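Local coordinates for protein glycine oxidase (PDB 7CYX) that probably catalyses the FAD-dependent oxidation of glycine by oxygen to glyoxylate, ammonium and hydrogen peroxide, a step that feeds thiamine diphosphate biosynthesis, at residues 345-350 with 354-359; 12-17 with 339-344. All coordinates share one frame; numbering follows the deposited sequence.

Contact 1. Residues 345-350 with 354-359; sequences GQYMAD and GKQENH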
ATOM      1  N   GLY A 345     -14.278   7.476  16.139  1.00 51.62           N
ATOM      2  CA  GLY A 345     -13.290   6.989  17.082  1.00 50.53           C
ATOM      3  C   GLY A 345     -12.961   8.025  18.138  1.00 50.99           C
ATOM      4  O   GLY A 345     -12.901   7.710  19.348  1.00 49.02           O
ATOM      5  N   GLN A 346     -12.731   9.261  17.674  1.00 48.43           N
ATOM      6  CA  GLN A 346     -12.386  10.363  18.537  1.00 50.55           C
ATOM      7  C   GLN A 346     -13.506  10.520  19.568  1.00 49.95           C
ATOM      8  O   GLN A 346     -13.248  10.528  20.780  1.00 52.14           O
ATOM      9  CB  GLN A 346     -12.165  11.629  17.707  1.00 56.58           C
ATOM     10  CG  GLN A 346     -11.368  12.707  18.424  1.00 61.89           C
ATOM     11  CD  GLN A 346     -10.912  13.785  17.474  1.00 62.94           C
ATOM     12  OE1 GLN A 346     -11.721  14.526  16.923  1.00 67.49           O
ATOM     13  NE2 GLN A 346      -9.605  13.872  17.265  1.00 63.35           N
ATOM     14  N   TYR A 347     -14.750  10.548  19.074  1.00 48.35           N
ATOM     15  CA  TYR A 347     -15.921  10.792  19.905  1.00 52.20           C
ATOM     16  C   TYR A 347     -16.074   9.690  20.950  1.00 49.68           C
ATOM     17  O   TYR A 347     -16.286   9.972  22.136  1.00 46.25           O
ATOM     18  CB  TYR A 347     -17.216  10.830  19.095  1.00 54.82           C
ATOM     19  CG  TYR A 347     -18.448  10.833  19.964  1.00 61.34           C
ATOM     20  CD1 TYR A 347     -18.874  11.997  20.580  1.00 62.56           C
ATOM     21  CD2 TYR A 347     -19.150   9.668  20.233  1.00 62.24           C
ATOM     22  CE1 TYR A 347     -19.990  12.011  21.399  1.00 63.26           C
ATOM     23  CE2 TYR A 347     -20.276   9.663  21.045  1.00 62.74           C
ATOM     24  CZ  TYR A 347     -20.694  10.845  21.634  1.00 63.49           C
ATOM     25  OH  TYR A 347     -21.796  10.905  22.436  1.00 68.54           O
ATOM     26  N   MET A 348     -15.983   8.441  20.486  1.00 47.40           N
ATOM     27  CA  MET A 348     -16.195   7.313  21.348  1.00 50.77           C
ATOM     28  C   MET A 348     -15.147   7.349  22.476  1.00 50.65           C
ATOM     29  O   MET A 348     -15.470   7.155  23.631  1.00 54.65           O
ATOM     30  CB  MET A 348     -16.123   6.002  20.550  1.00 54.12           C
ATOM     31  CG  MET A 348     -17.269   5.028  20.812  1.00 57.35           C
ATOM     32  SD  MET A 348     -18.978   5.667  20.748  1.00 50.52           S
ATOM     33  CE  MET A 348     -18.922   6.566  19.205  1.00 57.54           C
ATOM     34  N   ALA A 349     -13.888   7.641  22.144  1.00 45.13           N
ATOM     35  CA  ALA A 349     -12.849   7.667  23.169  1.00 51.05           C
ATOM     36  C   ALA A 349     -13.087   8.823  24.161  1.00 50.38           C
ATOM     37  O   ALA A 349     -12.943   8.623  25.371  1.00 52.16           O
ATOM     38  CB  ALA A 349     -11.483   7.737  22.539  1.00 54.01           C
ATOM     39  N   ASP A 350     -13.490   9.998  23.655  1.00 48.07           N
ATOM     40  CA  ASP A 350     -13.870  11.137  24.505  1.00 54.30           C
ATOM     41  C   ASP A 350     -14.973  10.700  25.481  1.00 60.01           C
ATOM     42  O   ASP A 350     -14.861  10.925  26.692  1.00 68.31           O
ATOM     43  CB  ASP A 350     -14.313  12.345  23.674  1.00 54.87           C
ATOM     44  CG  ASP A 350     -13.199  13.221  23.123  1.00 56.81           C
ATOM     45  OD1 ASP A 350     -12.002  12.935  23.399  1.00 59.13           O
ATOM     46  OD2 ASP A 350     -13.540  14.200  22.424  1.00 57.44           O
ATOM     47  N   GLY A 354     -15.137  10.156  29.727  1.00 62.87           N
ATOM     48  CA  GLY A 354     -15.966  11.155  30.378  1.00 59.70           C
ATOM     49  C   GLY A 354     -15.741  12.571  29.865  1.00 57.15           C
ATOM     50  O   GLY A 354     -16.273  13.512  30.444  1.00 64.51           O
ATOM     51  N   LYS A 355     -14.989  12.741  28.770  1.00 57.52           N
ATOM     52  CA  LYS A 355     -14.628  14.087  28.281  1.00 60.83           C
ATOM     53  C   LYS A 355     -15.765  14.694  27.449  1.00 64.54           C
ATOM     54  O   LYS A 355     -15.721  15.892  27.147  1.00 69.14           O
ATOM     55  CB  LYS A 355     -13.330  14.066  27.462  1.00 61.45           C
ATOM     56  CG  LYS A 355     -12.066  13.767  28.261  1.00 60.63           C
ATOM     57  CD  LYS A 355     -10.779  13.865  27.466  1.00 61.02           C
ATOM     58  CE  LYS A 355      -9.559  13.517  28.302  1.00 63.14           C
ATOM     59  NZ  LYS A 355      -8.302  13.609  27.514  1.00 65.21           N
ATOM     60  N   GLN A 356     -16.752  13.872  27.060  1.00 64.58           N
ATOM     61  CA  GLN A 356     -17.922  14.323  26.289  1.00 60.58           C
ATOM     62  C   GLN A 356     -19.175  13.658  26.886  1.00 58.83           C
ATOM     63  O   GLN A 356     -19.074  12.603  27.526  1.00 60.95           O
ATOM     64  CB  GLN A 356     -17.654  14.042  24.802  1.00 62.36           C
ATOM     65  CG  GLN A 356     -18.458  14.905  23.839  1.00 67.41           C
ATOM     66  CD  GLN A 356     -17.857  15.082  22.461  1.00 64.05           C
ATOM     67  OE1 GLN A 356     -18.553  15.439  21.510  1.00 60.66           O
ATOM     68  NE2 GLN A 356     -16.558  14.856  22.338  1.00 57.06           N
ATOM     69  N   GLU A 357     -20.340  14.312  26.736  1.00 69.94           N
ATOM     70  CA  GLU A 357     -21.650  13.800  27.224  1.00 67.95           C
ATOM     71  C   GLU A 357     -22.240  12.837  26.189  1.00 73.02           C
ATOM     72  O   GLU A 357     -21.881  12.887  24.996  1.00 71.68           O
ATOM     73  CB  GLU A 357     -22.686  14.910  27.461  1.00 71.41           C
ATOM     74  CG  GLU A 357     -22.282  15.971  28.483  1.00 75.79           C
ATOM     75  CD  GLU A 357     -21.895  15.493  29.877  1.00 76.33           C
ATOM     76  OE1 GLU A 357     -22.085  14.302  30.189  1.00 74.60           O
ATOM     77  OE2 GLU A 357     -21.386  16.321  30.657  1.00 81.67           O
ATOM     78  N   ASN A 358     -23.179  12.001  26.659  1.00 67.39           N
ATOM     79  CA  ASN A 358     -23.818  10.931  25.881  1.00 59.78           C
ATOM     80  C   ASN A 358     -24.898  11.518  24.960  1.00 56.95           C
ATOM     81  O   ASN A 358     -26.036  11.091  24.998  1.00 63.12           O
ATOM     82  CB  ASN A 358     -24.411   9.881  26.822  1.00 54.21           C
ATOM     83  CG  ASN A 358     -24.631   8.541  26.162  1.00 57.47           C
ATOM     84  OD1 ASN A 358     -24.181   8.322  25.040  1.00 56.33           O
ATOM     85  ND2 ASN A 358     -25.295   7.630  26.859  1.00 53.62           N
ATOM     86  N   HIS A 359     -24.525  12.485  24.119  1.00 52.55           N
ATOM     87  CA  HIS A 359     -25.492  13.348  23.442  1.00 58.14           C
ATOM     88  C   HIS A 359     -25.720  12.926  21.982  1.00 58.88           C
ATOM     89  O   HIS A 359     -26.585  13.485  21.291  1.00 58.63           O
ATOM     90  CB  HIS A 359     -25.037  14.819  23.512  1.00 58.44           C
ATOM     91  CG  HIS A 359     -23.861  15.161  22.654  1.00 56.97           C
ATOM     92  ND1 HIS A 359     -22.555  15.112  23.130  1.00 58.54           N
ATOM     93  CD2 HIS A 359     -23.789  15.577  21.368  1.00 59.74           C
ATOM     94  CE1 HIS A 359     -21.728  15.466  22.160  1.00 60.86           C
ATOM     95  NE2 HIS A 359     -22.466  15.761  21.059  1.00 56.83           N
TER
HETATM   96  O   HOH W   1     -24.168   9.159  22.651  1.00 55.42           O

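Contact 2. Residues 12-17 with 339-344; sequences GGVIGS and LLSPIS. With FAD (flavin-adenine dinucleotide), chain C.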
ATOM      1  N   GLY A  12     -13.547  -5.674  13.981  1.00 45.45           N
ATOM      2  CA  GLY A  12     -12.269  -5.199  13.478  1.00 49.09           C
ATOM      3  C   GLY A  12     -12.372  -4.528  12.117  1.00 49.20           C
ATOM      4  O   GLY A  12     -11.377  -4.467  11.368  1.00 55.92           O
ATOM      5  N   GLY A  13     -13.547  -3.976  11.805  1.00 47.34           N
ATOM      6  CA  GLY A  13     -13.694  -3.052  10.670  1.00 47.50           C
ATOM      7  C   GLY A  13     -13.030  -1.705  10.944  1.00 43.69           C
ATOM      8  O   GLY A  13     -12.299  -1.545  11.907  1.00 41.99           O
ATOM      9  N   VAL A  14     -13.306  -0.725  10.080  1.00 43.12           N
ATOM     10  CA  VAL A  14     -12.737   0.619  10.183  1.00 42.10           C
ATOM     11  C   VAL A  14     -13.190   1.295  11.484  1.00 48.36           C
ATOM     12  O   VAL A  14     -12.395   2.019  12.090  1.00 47.96           O
ATOM     13  CB  VAL A  14     -13.124   1.498   8.975  1.00 42.47           C
ATOM     14  CG1 VAL A  14     -14.593   1.892   8.984  1.00 39.08           C
ATOM     15  CG2 VAL A  14     -12.258   2.747   8.888  1.00 42.84           C
ATOM     16  N   ILE A  15     -14.464   1.075  11.863  1.00 46.66           N
ATOM     17  CA  ILE A  15     -15.115   1.751  12.960  1.00 47.23           C
ATOM     18  C   ILE A  15     -14.514   1.253  14.280  1.00 42.26           C
ATOM     19  O   ILE A  15     -14.219   2.034  15.136  1.00 45.89           O
ATOM     20  CB  ILE A  15     -16.657   1.560  12.921  1.00 47.96           C
ATOM     21  CG1 ILE A  15     -17.304   2.162  11.669  1.00 49.34           C
ATOM     22  CG2 ILE A  15     -17.301   2.119  14.180  1.00 42.94           C
ATOM     23  CD1 ILE A  15     -17.185   3.673  11.575  1.00 51.70           C
ATOM     24  N   GLY A  16     -14.370  -0.063  14.429  1.00 42.61           N
ATOM     25  CA  GLY A  16     -13.814  -0.650  15.637  1.00 39.67           C
ATOM     26  C   GLY A  16     -12.315  -0.406  15.710  1.00 44.60           C
ATOM     27  O   GLY A  16     -11.777  -0.113  16.774  1.00 42.39           O
ATOM     28  N   SER A  17     -11.638  -0.519  14.561  1.00 45.24           N
ATOM     29  CA  SER A  17     -10.219  -0.226  14.490  1.00 44.20           C
ATOM     30  C   SER A  17      -9.995   1.263  14.796  1.00 49.79           C
ATOM     31  O   SER A  17      -9.034   1.597  15.492  1.00 52.80           O
ATOM     32  CB  SER A  17      -9.624  -0.640  13.175  1.00 42.17           C
ATOM     33  OG  SER A  17      -9.735  -2.053  12.983  1.00 41.56           O
ATOM     34  N   LEU A 339     -15.681   7.890   5.703  1.00 45.66           N
ATOM     35  CA  LEU A 339     -15.722   9.318   5.978  1.00 50.63           C
ATOM     36  C   LEU A 339     -15.768   9.596   7.491  1.00 46.96           C
ATOM     37  O   LEU A 339     -15.005  10.404   7.988  1.00 49.64           O
ATOM     38  CB  LEU A 339     -16.943   9.899   5.267  1.00 50.33           C
ATOM     39  CG  LEU A 339     -17.250  11.357   5.606  1.00 58.67           C
ATOM     40  CD1 LEU A 339     -15.997  12.214   5.549  1.00 60.76           C
ATOM     41  CD2 LEU A 339     -18.313  11.906   4.677  1.00 58.38           C
ATOM     42  N   LEU A 340     -16.657   8.915   8.210  1.00 43.60           N
ATOM     43  CA  LEU A 340     -16.945   9.268   9.594  1.00 45.50           C
ATOM     44  C   LEU A 340     -16.092   8.455  10.579  1.00 45.18           C
ATOM     45  O   LEU A 340     -16.244   8.622  11.778  1.00 46.91           O
ATOM     46  CB  LEU A 340     -18.426   9.025   9.891  1.00 44.97           C
ATOM     47  CG  LEU A 340     -19.448   9.828   9.089  1.00 47.02           C
ATOM     48  CD1 LEU A 340     -20.852   9.270   9.333  1.00 44.94           C
ATOM     49  CD2 LEU A 340     -19.421  11.304   9.453  1.00 49.56           C
ATOM     50  N   SER A 341     -15.195   7.588  10.099  1.00 45.90           N
ATOM     51  CA  SER A 341     -14.487   6.733  11.011  1.00 44.48           C
ATOM     52  C   SER A 341     -13.677   7.578  11.990  1.00 46.72           C
ATOM     53  O   SER A 341     -13.797   7.351  13.197  1.00 51.20           O
ATOM     54  CB  SER A 341     -13.670   5.645  10.328  1.00 43.88           C
ATOM     55  OG  SER A 341     -12.775   6.151   9.363  1.00 40.52           O
ATOM     56  N   PRO A 342     -12.873   8.581  11.544  1.00 42.77           N
ATOM     57  CA  PRO A 342     -12.096   9.415  12.468  1.00 45.33           C
ATOM     58  C   PRO A 342     -12.950  10.123  13.532  1.00 49.80           C
ATOM     59  O   PRO A 342     -12.673   9.956  14.718  1.00 49.01           O
ATOM     60  CB  PRO A 342     -11.390  10.434  11.562  1.00 43.27           C
ATOM     61  CG  PRO A 342     -11.305   9.713  10.241  1.00 42.92           C
ATOM     62  CD  PRO A 342     -12.618   8.957  10.147  1.00 44.08           C
ATOM     63  N   ILE A 343     -14.006  10.851  13.125  1.00 56.26           N
ATOM     64  CA  ILE A 343     -14.867  11.536  14.122  1.00 51.43           C
ATOM     65  C   ILE A 343     -15.498  10.511  15.075  1.00 53.00           C
ATOM     66  O   ILE A 343     -15.685  10.811  16.259  1.00 53.06           O
ATOM     67  CB  ILE A 343     -15.926  12.450  13.477  1.00 53.27           C
ATOM     68  CG1 ILE A 343     -16.601  13.331  14.531  1.00 54.14           C
ATOM     69  CG2 ILE A 343     -16.953  11.656  12.685  1.00 58.24           C
ATOM     70  CD1 ILE A 343     -15.639  14.028  15.477  1.00 53.89           C
ATOM     71  N   SER A 344     -15.789   9.297  14.585  1.00 49.53           N
ATOM     72  CA  SER A 344     -16.460   8.274  15.402  1.00 52.63           C
ATOM     73  C   SER A 344     -15.531   7.753  16.507  1.00 53.42           C
ATOM     74  O   SER A 344     -15.947   7.567  17.657  1.00 51.36           O
ATOM     75  CB  SER A 344     -16.970   7.134  14.547  1.00 52.65           C
ATOM     76  OG  SER A 344     -17.957   7.600  13.640  1.00 55.24           O
TER
HETATM   77  PA  FAD C 401     -17.432  -3.708   8.923  1.00 38.69           P
HETATM   78  O1A FAD C 401     -16.261  -3.256   8.143  1.00 37.72           O
HETATM   79  O2A FAD C 401     -18.357  -4.687   8.256  1.00 42.97           O
HETATM   80  O5B FAD C 401     -16.878  -4.227  10.300  1.00 38.33           O
HETATM   81  C5B FAD C 401     -17.668  -5.042  11.102  1.00 42.63           C
HETATM   82  C4B FAD C 401     -16.729  -6.116  11.581  1.00 42.95           C
HETATM   83  O4B FAD C 401     -17.288  -6.698  12.743  1.00 45.62           O
HETATM   84  C3B FAD C 401     -16.565  -7.233  10.574  1.00 46.89           C
HETATM   85  O3B FAD C 401     -15.154  -7.346  10.287  1.00 45.60           O
HETATM   86  C2B FAD C 401     -17.091  -8.493  11.256  1.00 45.88           C
HETATM   87  O2B FAD C 401     -16.201  -9.602  11.068  1.00 47.47           O
HETATM   88  C1B FAD C 401     -17.043  -8.108  12.704  1.00 46.85           C
HETATM   89  N9A FAD C 401     -18.012  -8.770  13.574  1.00 50.27           N
HETATM   90  C8A FAD C 401     -19.350  -8.747  13.418  1.00 53.45           C
HETATM   91  N7A FAD C 401     -19.946  -9.441  14.406  1.00 54.37           N
HETATM   92  C5A FAD C 401     -18.977  -9.869  15.231  1.00 47.91           C
HETATM   93  C6A FAD C 401     -18.949 -10.648  16.466  1.00 46.60           C
HETATM   94  N6A FAD C 401     -20.128 -11.078  16.967  1.00 43.45           N
HETATM   95  N1A FAD C 401     -17.740 -10.937  17.016  1.00 43.45           N
HETATM   96  C2A FAD C 401     -16.608 -10.506  16.448  1.00 46.03           C
HETATM   97  N3A FAD C 401     -16.559  -9.783  15.305  1.00 44.72           N
HETATM   98  C4A FAD C 401     -17.700  -9.433  14.679  1.00 47.78           C
HETATM   99  N1  FAD C 401     -18.171   4.596   2.934  1.00 47.62           N
HETATM  100  C2  FAD C 401     -17.647   5.837   2.676  1.00 50.23           C
HETATM  101  O2  FAD C 401     -17.477   6.570   3.680  1.00 50.48           O
HETATM  102  N3  FAD C 401     -17.325   6.251   1.426  1.00 44.83           N
HETATM  103  C4  FAD C 401     -17.470   5.416   0.374  1.00 48.53           C
HETATM  104  O4  FAD C 401     -17.146   5.728  -0.802  1.00 49.30           O
HETATM  105  C4X FAD C 401     -18.057   4.071   0.599  1.00 44.04           C
HETATM  106  N5  FAD C 401     -18.272   3.214  -0.406  1.00 44.38           N
HETATM  107  C5X FAD C 401     -18.782   1.989  -0.172  1.00 45.99           C
HETATM  108  C6  FAD C 401     -18.960   1.117  -1.232  1.00 45.49           C
HETATM  109  C7  FAD C 401     -19.494  -0.141  -1.013  1.00 42.93           C
HETATM  110  C7M FAD C 401     -19.709  -1.096  -2.174  1.00 45.57           C
HETATM  111  C8  FAD C 401     -19.847  -0.567   0.337  1.00 39.81           C
HETATM  112  C8M FAD C 401     -20.417  -1.952   0.607  1.00 42.23           C
HETATM  113  C9  FAD C 401     -19.664   0.290   1.374  1.00 43.06           C
HETATM  114  C9A FAD C 401     -19.146   1.551   1.191  1.00 42.03           C
HETATM  115  N10 FAD C 401     -18.932   2.417   2.272  1.00 44.20           N
HETATM  116  C10 FAD C 401     -18.405   3.695   1.979  1.00 45.03           C
HETATM  117  C1' FAD C 401     -19.351   2.120   3.649  1.00 43.11           C
HETATM  118  C2' FAD C 401     -18.358   1.537   4.602  1.00 44.31           C
HETATM  119  O2' FAD C 401     -17.852   0.324   4.020  1.00 44.03           O
HETATM  120  C3' FAD C 401     -19.095   1.237   5.896  1.00 45.36           C
HETATM  121  O3' FAD C 401     -20.047   2.284   6.250  1.00 41.84           O
HETATM  122  C4' FAD C 401     -18.033   0.909   6.954  1.00 44.83           C
HETATM  123  O4' FAD C 401     -17.092  -0.045   6.433  1.00 44.84           O
HETATM  124  C5' FAD C 401     -18.616   0.273   8.186  1.00 43.18           C
HETATM  125  O5' FAD C 401     -17.529  -0.191   8.966  1.00 45.66           O
HETATM  126  P   FAD C 401     -17.809  -1.153  10.203  1.00 43.19           P
HETATM  127  O1P FAD C 401     -18.989  -0.684  10.973  1.00 46.21           O
HETATM  128  O2P FAD C 401     -16.484  -1.393  10.877  1.00 44.16           O
HETATM  129  O3P FAD C 401     -18.346  -2.443   9.375  1.00 43.56           O

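Contact 1. Residues 345-350 with 354-359
Lys355 N donates to Asp350 O over 2.8 Å, the closing bond of a Schellman motif in which Gly354, at positive phi, is the C-prime residue that turns the chain off the helix. The chain then doubles back along the last turns of that helix. Tyr347 reaches it because its CG lies anti to the backbone N (chi1 170°). The extended Gln356 side chain crosses Tyr347 at about a right angle, OE1 at the ring edge 3.6 Å from CD1, with amide and ring planes 84° apart. At the other atom of the same amide, Gln356 NE2 lies 3.1 Å from Asp350 OD2, while Asp350 OD1 makes a salt bridge to Arg26. Beyond Gln356, the phenol edge points at the face of the His359 imidazole in an offset edge-to-face pair, centroids 5.8 Å apart. The imidazole is held by its own ND1, which bonds Glu357 O. A water accepts from Tyr347 OH; its link to Asn358 OD1 is doubtfully short, and Asn358 ND2 hydrogen-bonds Glu320 O. The contact lies at the surface, where helix 341-352 passes into the loop before helix 360-365; the helix's Met348 and Ala349 pack on helix 14-25.

Contact 2. Residues 12-17 with 339-344
Val14 and Ile15, in the first turn of helix 14-25, meet Ser341 at the start of helix 341-352. Just before them, Gly13 stands at the N-cap, and its bare CA lets the phosphate come close, 3.3 Å from Gly13 CA to FAD O2P. The carbonyl O of Gly13 receives both N and OG of Ser17, from opposite faces of its plane, which fastens the first turn. Val14 begins the contact proper. Its CG2, anti to the backbone N, meets Ser341 at 3.5 Å from OG, and CG1 lies nearer the cofactor, 3.6 Å from FAD O5'. Ser341 OG is not left to the methyl group: it hydrogen-bonds Ile338 O. Ile15 N makes a weak but fairly straight bond to FAD O2P, 3.3 Å with an angle of 160° at the hydrogen. The Ile15 side chain runs beside the same phosphate, CG1 3.4 Å from O1P, and its CD1 extends to 4.1 Å from Ser341 CA. Gly16 continues the Gly-X-Gly-X-X-Gly pattern, consistent with the Rossmann-type dinucleotide-binding turn, whose helix start would offer a favourable dipole to the diphosphate. In the second segment, Leu339 N donates to the flavin carbonyl oxygen FAD O2 at 3.0 Å, nearly straight at 172°. Ser344 OG bonds Leu340 O and is also bonded to His333. The two helix beginnings thus serve different parts of one FAD, the first its diphosphate and the second, through the preceding loop, its isoalloxazine. Helix 14-25 follows strand 5-10 of the parallel part of the six-stranded sheet; helix 155-168 touches Val14, Ser17 and Ser341, and helices 61-70 and 73-84 cover Pro342.

Both contacts draw on helix 341-352: contact 2 uses its beginning and the loop before it, contact 1 its later turns and the chain that leaves it. Their centres are about 14 Å apart, and they touch each other through the sequence alone, since residues 344 and 345 adjoin. Contact 2 closes across 321 residues, bringing the first turn of helix 14-25 against the start of helix 341-352; contact 1 then follows as a local turn toward helix 360-365. One helix therefore runs from buried contact 2, whose centre is about 7 Å from that of the chain, to surface contact 1 at about 19 Å; the buried Tyr347 side chain is about 14 Å from FAD.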